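Local structure of putative short-chain dehydrogenase/reductase (Corynebacterium glutamicum, 3E9N) at residues 73-82 / 120-131; 169-177 / 206-217. The protein belongs to the short-chain dehydrogenase/reductase family and probably acts as an oxidoreductase, perhaps an acetoacetyl-CoA reductase, though its substrate remains unproven. All coordinates share one frame; numbering follows the deposited sequence.

In the fold
Both contacts belong to one Rossmann-type parallel sheet and meet at strand 127-131, which pairs with strand 78-81 in interaction 1 and with strand 170-176, the strand of interaction 2, along its other edge. Their centres lie about 12 Å apart. Interaction 1 is chiefly a ladder of backbone hydrogen bonds within the sheet, and also ties a strand's lead-in to the end of helix 95-124; it is buried along the strands but reaches the surface at His75 and Ala123. Interaction 2 works between layers, setting helix 203-214 on the sheet through aliphatic side chains, with one arginine supplying the polar grip; none of its touching residues is exposed. The two are joined by packing as well, Ile129 CD1 lying 3.6 Å from Ile214 CG2.

Interaction 1 of 2, residues 73-82 / 120-131; sequences LDHVDTLVHA and ALRAASGCVIYI
Ala120 O is gripped from opposite faces of its carbonyl plane: by Val76 N at 2.9 Å, and by Ala124 N. The bond from Val76 ties the lead-in of strand 78-81 to the end of helix 95-124, which closes in a Schellman motif at Ser125 before strand 127-131. The two strands then run as parallel Rossmann-fold neighbours, 12° apart. Cys127 N reaches Asp77 O at 2.7 Å, and the ladder continues through Leu79 and Ile129, ending with a longer bond from Ile131 N to His81 O. Asp77 OD2 turns the other way, to Ile7 N of strand 7-11.

At the surface, Ala123 CB makes a CH-pi contact over the His75 ring face, 3.8 Å from its centroid. ND1 of that ring donates to the anti side of Asp74 OD1 at 2.6 Å, helping fix its rotation. With its CG anti to the backbone N (chi1 171°), Leu79 sets CD2 4.1 Å from Leu121 CD1, the side chains crossing near a right angle; Leu121 CD2 lies beside Val76 CB. The His81 and Tyr130 ring planes are 18° apart but so offset that they hardly overlap. His81 NE2 is hydrogen-bonded to Ser114 OG, and Val128 CG1 touches the imidazole edge, 3.7 Å from His81 NE2.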
loop_
_atom_site.group_PDB
_atom_site.type_symbol
_atom_site.label_atom_id
_atom_site.label_comp_id
_atom_site.label_asym_id
_atom_site.label_seq_id
_atom_site.Cartn_x
_atom_site.Cartn_y
_atom_site.Cartn_z
ATOM N N LEU A 73 -37.106 -5.802 1.143
ATOM C CA LEU A 73 -36.182 -6.944 1.442
ATOM C C LEU A 73 -35.729 -6.914 2.856
ATOM O O LEU A 73 -35.204 -5.925 3.312
ATOM C CB LEU A 73 -34.955 -6.953 0.511
ATOM C CG LEU A 73 -35.319 -6.925 -0.971
ATOM C CD1 LEU A 73 -34.107 -6.786 -1.944
ATOM C CD2 LEU A 73 -36.182 -8.143 -1.265
ATOM N N ASP A 74 -35.947 -7.980 3.592
ATOM C CA ASP A 74 -35.548 -7.961 5.002
ATOM C C ASP A 74 -34.319 -8.832 5.259
ATOM O O ASP A 74 -33.779 -8.809 6.355
ATOM C CB ASP A 74 -36.709 -8.419 5.917
ATOM C CG ASP A 74 -37.221 -9.828 5.561
ATOM O OD1 ASP A 74 -36.427 -10.808 5.498
ATOM O OD2 ASP A 74 -38.430 -9.955 5.332
ATOM N N HIS A 75 -33.919 -9.624 4.269
ATOM C CA HIS A 75 -32.601 -10.305 4.293
ATOM C C HIS A 75 -31.933 -10.102 2.917
ATOM O O HIS A 75 -32.530 -10.405 1.899
ATOM C CB HIS A 75 -32.775 -11.792 4.553
ATOM C CG HIS A 75 -33.106 -12.132 5.974
ATOM N ND1 HIS A 75 -34.312 -11.794 6.564
ATOM C CD2 HIS A 75 -32.408 -12.808 6.917
ATOM C CE1 HIS A 75 -34.328 -12.230 7.816
ATOM N NE2 HIS A 75 -33.188 -12.849 8.056
ATOM N N VAL A 76 -30.741 -9.536 2.859
ATOM C CA VAL A 76 -29.989 -9.566 1.599
ATOM C C VAL A 76 -28.699 -10.385 1.792
ATOM O O VAL A 76 -27.883 -10.056 2.669
ATOM C CB VAL A 76 -29.561 -8.165 1.127
ATOM C CG1 VAL A 76 -28.704 -8.267 -0.215
ATOM C CG2 VAL A 76 -30.792 -7.246 0.924
ATOM N N ASP A 77 -28.521 -11.420 0.968
ATOM C CA ASP A 77 -27.364 -12.335 1.114
ATOM C C ASP A 77 -26.121 -11.821 0.376
ATOM O O ASP A 77 -25.022 -11.936 0.873
ATOM C CB ASP A 77 -27.735 -13.742 0.620
ATOM C CG ASP A 77 -28.886 -14.332 1.425
ATOM O OD1 ASP A 77 -28.617 -14.893 2.498
ATOM O OD2 ASP A 77 -30.067 -14.205 1.008
ATOM N N THR A 78 -26.336 -11.232 -0.806
ATOM C CA THR A 78 -25.286 -10.797 -1.674
ATOM C C THR A 78 -25.693 -9.437 -2.284
ATOM O O THR A 78 -26.761 -9.291 -2.918
ATOM C CB THR A 78 -25.064 -11.847 -2.824
ATOM O OG1 THR A 78 -24.832 -13.136 -2.257
ATOM C CG2 THR A 78 -23.884 -11.481 -3.705
ATOM N N LEU A 79 -24.823 -8.455 -2.109
ATOM C CA LEU A 79 -24.953 -7.148 -2.714
ATOM C C LEU A 79 -23.654 -6.866 -3.490
ATOM O O LEU A 79 -22.546 -6.834 -2.903
ATOM C CB LEU A 79 -25.116 -6.106 -1.598
ATOM C CG LEU A 79 -25.074 -4.615 -1.980
ATOM C CD1 LEU A 79 -26.139 -4.207 -3.102
ATOM C CD2 LEU A 79 -25.134 -3.677 -0.698
ATOM N N VAL A 80 -23.782 -6.657 -4.789
ATOM C CA VAL A 80 -22.627 -6.434 -5.661
ATOM C C VAL A 80 -22.789 -5.080 -6.350
ATOM O O VAL A 80 -23.762 -4.868 -7.054
ATOM C CB VAL A 80 -22.547 -7.513 -6.746
ATOM C CG1 VAL A 80 -21.393 -7.191 -7.797
ATOM C CG2 VAL A 80 -22.395 -8.890 -6.091
ATOM N N HIS A 81 -21.826 -4.193 -6.154
ATOM C CA HIS A 81 -21.869 -2.850 -6.650
ATOM C C HIS A 81 -21.044 -2.850 -7.950
ATOM O O HIS A 81 -19.827 -2.725 -7.908
ATOM C CB HIS A 81 -21.258 -1.856 -5.635
ATOM C CG HIS A 81 -21.973 -1.769 -4.311
ATOM N ND1 HIS A 81 -23.217 -1.179 -4.158
ATOM C CD2 HIS A 81 -21.600 -2.171 -3.068
ATOM C CE1 HIS A 81 -23.578 -1.216 -2.884
ATOM N NE2 HIS A 81 -22.604 -1.795 -2.194
ATOM N N ALA A 82 -21.712 -3.085 -9.084
ATOM C CA ALA A 82 -21.096 -2.967 -10.400
ATOM C C ALA A 82 -21.532 -1.700 -11.201
ATOM O O ALA A 82 -21.175 -1.555 -12.336
ATOM C CB ALA A 82 -21.365 -4.225 -11.226
ATOM N N ALA A 120 -30.992 -5.488 6.496
ATOM C CA ALA A 120 -31.171 -6.731 5.791
ATOM C C ALA A 120 -29.838 -7.494 5.598
ATOM O O ALA A 120 -29.842 -8.722 5.463
ATOM C CB ALA A 120 -31.824 -6.458 4.436
ATOM N N LEU A 121 -28.721 -6.770 5.512
ATOM C CA LEU A 121 -27.433 -7.399 5.270
ATOM C C LEU A 121 -27.005 -8.106 6.575
ATOM O O LEU A 121 -26.484 -9.205 6.535
ATOM C CB LEU A 121 -26.361 -6.366 4.878
ATOM C CG LEU A 121 -26.425 -5.821 3.470
ATOM C CD1 LEU A 121 -25.563 -4.506 3.281
ATOM C CD2 LEU A 121 -26.150 -6.860 2.388
ATOM N N ARG A 122 -27.233 -7.438 7.704
ATOM C CA ARG A 122 -26.930 -7.960 9.009
ATOM C C ARG A 122 -27.790 -9.146 9.292
ATOM O O ARG A 122 -27.285 -10.175 9.755
ATOM C CB ARG A 122 -27.222 -6.901 10.051
ATOM C CG ARG A 122 -26.155 -5.835 10.089
ATOM C CD ARG A 122 -26.472 -4.811 11.130
ATOM N NE ARG A 122 -25.486 -3.740 11.147
ATOM C CZ ARG A 122 -25.545 -2.716 11.993
ATOM N NH1 ARG A 122 -26.534 -2.656 12.870
ATOM N NH2 ARG A 122 -24.617 -1.766 11.982
ATOM N N ALA A 123 -29.084 -9.009 8.990
ATOM C CA ALA A 123 -30.042 -10.077 9.192
ATOM C C ALA A 123 -29.651 -11.350 8.465
ATOM O O ALA A 123 -29.914 -12.411 8.972
ATOM C CB ALA A 123 -31.508 -9.633 8.741
ATOM N N ALA A 124 -29.097 -11.232 7.259
ATOM C CA ALA A 124 -28.714 -12.405 6.475
ATOM C C ALA A 124 -27.257 -12.784 6.655
ATOM O O ALA A 124 -26.807 -13.770 6.070
ATOM C CB ALA A 124 -29.012 -12.199 4.951
ATOM N N SER A 125 -26.514 -12.023 7.457
ATOM C CA SER A 125 -25.047 -12.061 7.420
ATOM C C SER A 125 -24.451 -12.013 5.980
ATOM O O SER A 125 -23.616 -12.845 5.611
ATOM C CB SER A 125 -24.523 -13.302 8.162
ATOM O OG SER A 125 -24.892 -13.243 9.513
ATOM N N GLY A 126 -24.897 -11.065 5.174
ATOM C CA GLY A 126 -24.588 -11.084 3.749
ATOM C C GLY A 126 -23.179 -10.666 3.370
ATOM O O GLY A 126 -22.334 -10.290 4.212
ATOM N N CYS A 127 -22.921 -10.729 2.076
ATOM C CA CYS A 127 -21.636 -10.338 1.509
ATOM C C CYS A 127 -21.835 -9.110 0.656
ATOM O O CYS A 127 -22.745 -9.104 -0.186
ATOM C CB CYS A 127 -21.142 -11.421 0.565
ATOM S SG CYS A 127 -20.762 -12.901 1.371
ATOM N N VAL A 128 -20.988 -8.103 0.856
ATOM C CA VAL A 128 -20.998 -6.893 0.059
ATOM C C VAL A 128 -19.716 -6.890 -0.780
ATOM O O VAL A 128 -18.611 -6.950 -0.258
ATOM C CB VAL A 128 -21.087 -5.577 0.944
ATOM C CG1 VAL A 128 -21.083 -4.302 0.052
ATOM C CG2 VAL A 128 -22.330 -5.581 1.770
ATOM N N ILE A 129 -19.865 -6.847 -2.093
ATOM C CA ILE A 129 -18.717 -6.876 -2.934
ATOM C C ILE A 129 -18.647 -5.609 -3.755
ATOM O O ILE A 129 -19.624 -5.258 -4.408
ATOM C CB ILE A 129 -18.733 -8.094 -3.849
ATOM C CG1 ILE A 129 -18.632 -9.370 -2.994
ATOM C CG2 ILE A 129 -17.547 -8.006 -4.832
ATOM C CD1 ILE A 129 -19.324 -10.559 -3.570
ATOM N N TYR A 130 -17.512 -4.916 -3.709
ATOM C CA TYR A 130 -17.284 -3.709 -4.538
ATOM C C TYR A 130 -16.423 -4.062 -5.738
ATOM O O TYR A 130 -15.454 -4.833 -5.580
ATOM C CB TYR A 130 -16.586 -2.632 -3.718
ATOM C CG TYR A 130 -17.303 -2.215 -2.434
ATOM C CD1 TYR A 130 -18.281 -1.251 -2.450
ATOM C CD2 TYR A 130 -16.960 -2.779 -1.191
ATOM C CE1 TYR A 130 -18.913 -0.868 -1.256
ATOM C CE2 TYR A 130 -17.580 -2.408 -0.006
ATOM C CZ TYR A 130 -18.541 -1.455 -0.043
ATOM O OH TYR A 130 -19.206 -1.098 1.115
ATOM N N ILE A 131 -16.792 -3.579 -6.935
ATOM C CA ILE A 131 -15.950 -3.730 -8.098
ATOM C C ILE A 131 -15.242 -2.435 -8.256
ATOM O O ILE A 131 -15.878 -1.430 -8.559
ATOM C CB ILE A 131 -16.714 -3.942 -9.383
ATOM C CG1 ILE A 131 -17.752 -5.038 -9.217
ATOM C CG2 ILE A 131 -15.753 -4.359 -10.511
ATOM C CD1 ILE A 131 -17.174 -6.355 -9.210
#

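Interaction 2 of 2, residues 169-177 / 206-217; sequences IRVSTVSPG and IANAIRFVIDAG
Strand 170-176 and helix 206-214 run nearly antiparallel, at 157°, with their axes 9.5 Å apart at closest approach: a helix laid on a parallel sheet, as in the layered Rossmann fold. Arg170, Ser172, Val174 and Pro176 point toward the helix. At one end Arg170 reaches past the last turn, its chain bent at chi3 (-72°), which turns the guanidinium toward the loop that follows the helix. NH1 donates to Ala216 O at 2.9 Å, a fairly straight bond within the guanidinium plane, although the donor stands above the carbonyl plane; NH2 adds a weak bond to the same oxygen. NH1 is also hydrogen-bonded to Thr220 O, so one group pins down both the helix exit and the start of the next strand.

Ser172 is met by Val213, whose CG2 lies 3.5 Å from Ser172 OG; that hydroxyl is hydrogen-bonded to Ile222 O. Farther along, Val174 makes most of the apolar contacts: CG1 approaches Ala209 CB at 4.0 Å and Ile206 CD1 obliquely at 4.2 Å, while CG2 faces Ile210. The Ile206 CD1 methyl also touches the ring of Pro176.

Helix 16-25 packs beside this helix through Ile21 on Ile210, strands 127-131 and 220-229 flank the strand, and Phe212 stacks on Phe212 of a second subunit.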
loop_
_atom_site.group_PDB
_atom_site.type_symbol
_atom_site.label_atom_id
_atom_site.label_comp_id
_atom_site.label_asym_id
_atom_site.label_seq_id
_atom_site.Cartn_x
_atom_site.Cartn_y
_atom_site.Cartn_z
ATOM N N ILE A 169 -21.345 -9.572 8.575
ATOM C CA ILE A 169 -21.198 -9.102 7.202
ATOM C C ILE A 169 -19.781 -9.278 6.656
ATOM O O ILE A 169 -18.788 -8.963 7.332
ATOM C CB ILE A 169 -21.623 -7.625 7.050
ATOM C CG1 ILE A 169 -23.121 -7.461 7.401
ATOM C CG2 ILE A 169 -21.279 -7.091 5.630
ATOM C CD1 ILE A 169 -23.628 -6.039 7.341
ATOM N N ARG A 170 -19.693 -9.820 5.442
ATOM C CA ARG A 170 -18.433 -9.932 4.772
ATOM C C ARG A 170 -18.342 -8.870 3.693
ATOM O O ARG A 170 -19.340 -8.531 3.009
ATOM C CB ARG A 170 -18.216 -11.360 4.223
ATOM C CG ARG A 170 -18.316 -12.436 5.358
ATOM C CD ARG A 170 -17.830 -13.804 4.901
ATOM N NE ARG A 170 -18.731 -14.475 3.960
ATOM C CZ ARG A 170 -18.581 -15.730 3.517
ATOM N NH1 ARG A 170 -17.553 -16.505 3.911
ATOM N NH2 ARG A 170 -19.468 -16.215 2.662
ATOM N N VAL A 171 -17.141 -8.306 3.563
ATOM C CA VAL A 171 -16.930 -7.219 2.657
ATOM C C VAL A 171 -15.740 -7.570 1.782
ATOM O O VAL A 171 -14.712 -8.011 2.273
ATOM C CB VAL A 171 -16.700 -5.923 3.390
ATOM C CG1 VAL A 171 -16.573 -4.784 2.367
ATOM C CG2 VAL A 171 -17.878 -5.618 4.313
ATOM N N SER A 172 -15.901 -7.382 0.474
ATOM C CA SER A 172 -14.893 -7.768 -0.451
ATOM C C SER A 172 -14.754 -6.804 -1.629
ATOM O O SER A 172 -15.728 -6.188 -2.075
ATOM C CB SER A 172 -15.169 -9.185 -0.922
ATOM O OG SER A 172 -14.128 -9.594 -1.787
ATOM N N THR A 173 -13.522 -6.675 -2.121
ATOM C CA THR A 173 -13.257 -5.854 -3.266
ATOM C C THR A 173 -12.653 -6.674 -4.355
ATOM O O THR A 173 -11.657 -7.337 -4.181
ATOM C CB THR A 173 -12.252 -4.742 -2.955
ATOM O OG1 THR A 173 -11.075 -5.358 -2.417
ATOM C CG2 THR A 173 -12.822 -3.797 -1.930
ATOM N N VAL A 174 -13.249 -6.621 -5.512
ATOM C CA VAL A 174 -12.682 -7.271 -6.622
ATOM C C VAL A 174 -12.085 -6.138 -7.419
ATOM O O VAL A 174 -12.810 -5.219 -7.783
ATOM C CB VAL A 174 -13.782 -8.039 -7.401
ATOM C CG1 VAL A 174 -13.253 -8.517 -8.767
ATOM C CG2 VAL A 174 -14.310 -9.200 -6.520
ATOM N N SER A 175 -10.771 -6.175 -7.680
ATOM C CA SER A 175 -10.116 -5.007 -8.321
ATOM C C SER A 175 -9.538 -5.306 -9.691
ATOM O O SER A 175 -8.423 -5.833 -9.818
ATOM C CB SER A 175 -9.019 -4.417 -7.446
ATOM O OG SER A 175 -9.308 -4.576 -6.067
ATOM N N PRO A 176 -10.296 -5.004 -10.732
ATOM C CA PRO A 176 -9.718 -5.089 -12.089
ATOM C C PRO A 176 -8.720 -3.958 -12.393
ATOM O O PRO A 176 -8.760 -2.888 -11.784
ATOM C CB PRO A 176 -10.932 -4.953 -13.010
ATOM C CG PRO A 176 -12.116 -4.642 -12.090
ATOM C CD PRO A 176 -11.615 -4.374 -10.704
ATOM N N GLY A 177 -7.831 -4.169 -13.348
ATOM C CA GLY A 177 -6.931 -3.093 -13.711
ATOM C C GLY A 177 -6.025 -3.533 -14.834
ATOM O O GLY A 177 -6.075 -4.668 -15.260
ATOM N N ILE A 206 -14.903 -11.772 -13.833
ATOM C CA ILE A 206 -15.398 -10.986 -12.710
ATOM C C ILE A 206 -16.562 -11.682 -11.975
ATOM O O ILE A 206 -16.570 -11.795 -10.728
ATOM C CB ILE A 206 -15.769 -9.561 -13.168
ATOM C CG1 ILE A 206 -14.563 -8.911 -13.893
ATOM C CG2 ILE A 206 -16.237 -8.728 -11.961
ATOM C CD1 ILE A 206 -13.368 -8.648 -12.943
ATOM N N ALA A 207 -17.520 -12.200 -12.758
ATOM C CA ALA A 207 -18.586 -13.061 -12.200
ATOM C C ALA A 207 -17.978 -14.255 -11.421
ATOM O O ALA A 207 -18.350 -14.475 -10.280
ATOM C CB ALA A 207 -19.538 -13.537 -13.291
ATOM N N ASN A 208 -17.027 -14.994 -12.007
ATOM C CA ASN A 208 -16.302 -16.045 -11.247
ATOM C C ASN A 208 -15.643 -15.530 -9.971
ATOM O O ASN A 208 -15.652 -16.227 -8.950
ATOM C CB ASN A 208 -15.277 -16.814 -12.117
ATOM C CG ASN A 208 -15.905 -17.355 -13.395
ATOM O OD1 ASN A 208 -17.111 -17.431 -13.493
ATOM N ND2 ASN A 208 -15.093 -17.653 -14.394
ATOM N N ALA A 209 -15.064 -14.320 -10.026
ATOM C CA ALA A 209 -14.428 -13.793 -8.830
ATOM C C ALA A 209 -15.467 -13.606 -7.757
ATOM O O ALA A 209 -15.213 -13.920 -6.590
ATOM C CB ALA A 209 -13.673 -12.472 -9.103
ATOM N N ILE A 210 -16.642 -13.108 -8.154
ATOM C CA ILE A 210 -17.731 -12.904 -7.208
ATOM C C ILE A 210 -18.205 -14.218 -6.639
ATOM O O ILE A 210 -18.354 -14.361 -5.434
ATOM C CB ILE A 210 -18.856 -11.990 -7.752
ATOM C CG1 ILE A 210 -18.392 -10.554 -7.604
ATOM C CG2 ILE A 210 -20.145 -12.190 -6.951
ATOM C CD1 ILE A 210 -18.813 -9.694 -8.649
ATOM N N ARG A 211 -18.342 -15.207 -7.498
ATOM C CA ARG A 211 -18.750 -16.539 -7.072
ATOM C C ARG A 211 -17.721 -17.132 -6.096
ATOM O O ARG A 211 -18.068 -17.704 -5.076
ATOM C CB ARG A 211 -18.926 -17.434 -8.323
ATOM C CG ARG A 211 -19.196 -18.958 -8.021
ATOM C CD ARG A 211 -20.416 -19.178 -7.044
ATOM N NE ARG A 211 -21.641 -18.657 -7.628
ATOM C CZ ARG A 211 -22.841 -18.753 -7.048
ATOM N NH1 ARG A 211 -23.905 -18.258 -7.638
ATOM N NH2 ARG A 211 -22.984 -19.345 -5.877
ATOM N N PHE A 212 -16.438 -17.001 -6.402
ATOM C CA PHE A 212 -15.430 -17.468 -5.476
ATOM C C PHE A 212 -15.563 -16.778 -4.111
ATOM O O PHE A 212 -15.311 -17.391 -3.065
ATOM C CB PHE A 212 -14.043 -17.219 -6.052
ATOM C CG PHE A 212 -12.926 -17.473 -5.079
ATOM C CD1 PHE A 212 -12.639 -18.773 -4.666
ATOM C CD2 PHE A 212 -12.153 -16.433 -4.610
ATOM C CE1 PHE A 212 -11.626 -19.015 -3.779
ATOM C CE2 PHE A 212 -11.099 -16.672 -3.741
ATOM C CZ PHE A 212 -10.838 -17.945 -3.320
ATOM N N VAL A 213 -15.954 -15.501 -4.101
ATOM C CA VAL A 213 -15.910 -14.772 -2.836
ATOM C C VAL A 213 -17.039 -15.208 -1.904
ATOM O O VAL A 213 -16.846 -15.440 -0.681
ATOM C CB VAL A 213 -15.955 -13.233 -3.063
ATOM C CG1 VAL A 213 -16.527 -12.497 -1.825
ATOM C CG2 VAL A 213 -14.547 -12.675 -3.471
ATOM N N ILE A 214 -18.228 -15.350 -2.469
ATOM C CA ILE A 214 -19.414 -15.623 -1.648
ATOM C C ILE A 214 -19.470 -17.088 -1.252
ATOM O O ILE A 214 -20.045 -17.430 -0.223
ATOM C CB ILE A 214 -20.730 -15.204 -2.359
ATOM C CG1 ILE A 214 -21.097 -16.127 -3.532
ATOM C CG2 ILE A 214 -20.643 -13.780 -2.852
ATOM C CD1 ILE A 214 -22.286 -15.535 -4.385
ATOM N N ASP A 215 -18.845 -17.951 -2.055
ATOM C CA ASP A 215 -18.777 -19.370 -1.764
ATOM C C ASP A 215 -17.753 -19.705 -0.708
ATOM O O ASP A 215 -17.732 -20.830 -0.253
ATOM C CB ASP A 215 -18.440 -20.183 -3.020
ATOM C CG ASP A 215 -19.681 -20.520 -3.894
ATOM O OD1 ASP A 215 -20.870 -20.202 -3.556
ATOM O OD2 ASP A 215 -19.427 -21.165 -4.950
ATOM N N ALA A 216 -16.902 -18.780 -0.300
ATOM C CA ALA A 216 -15.875 -19.129 0.717
ATOM C C ALA A 216 -16.447 -19.566 2.033
ATOM O O ALA A 216 -17.465 -19.051 2.471
ATOM C CB ALA A 216 -14.917 -17.975 0.976
ATOM N N GLY A 217 -15.766 -20.482 2.703
ATOM C CA GLY A 217 -16.313 -21.056 3.930
ATOM C C GLY A 217 -16.434 -20.012 5.025
ATOM O O GLY A 217 -15.905 -18.911 4.898
#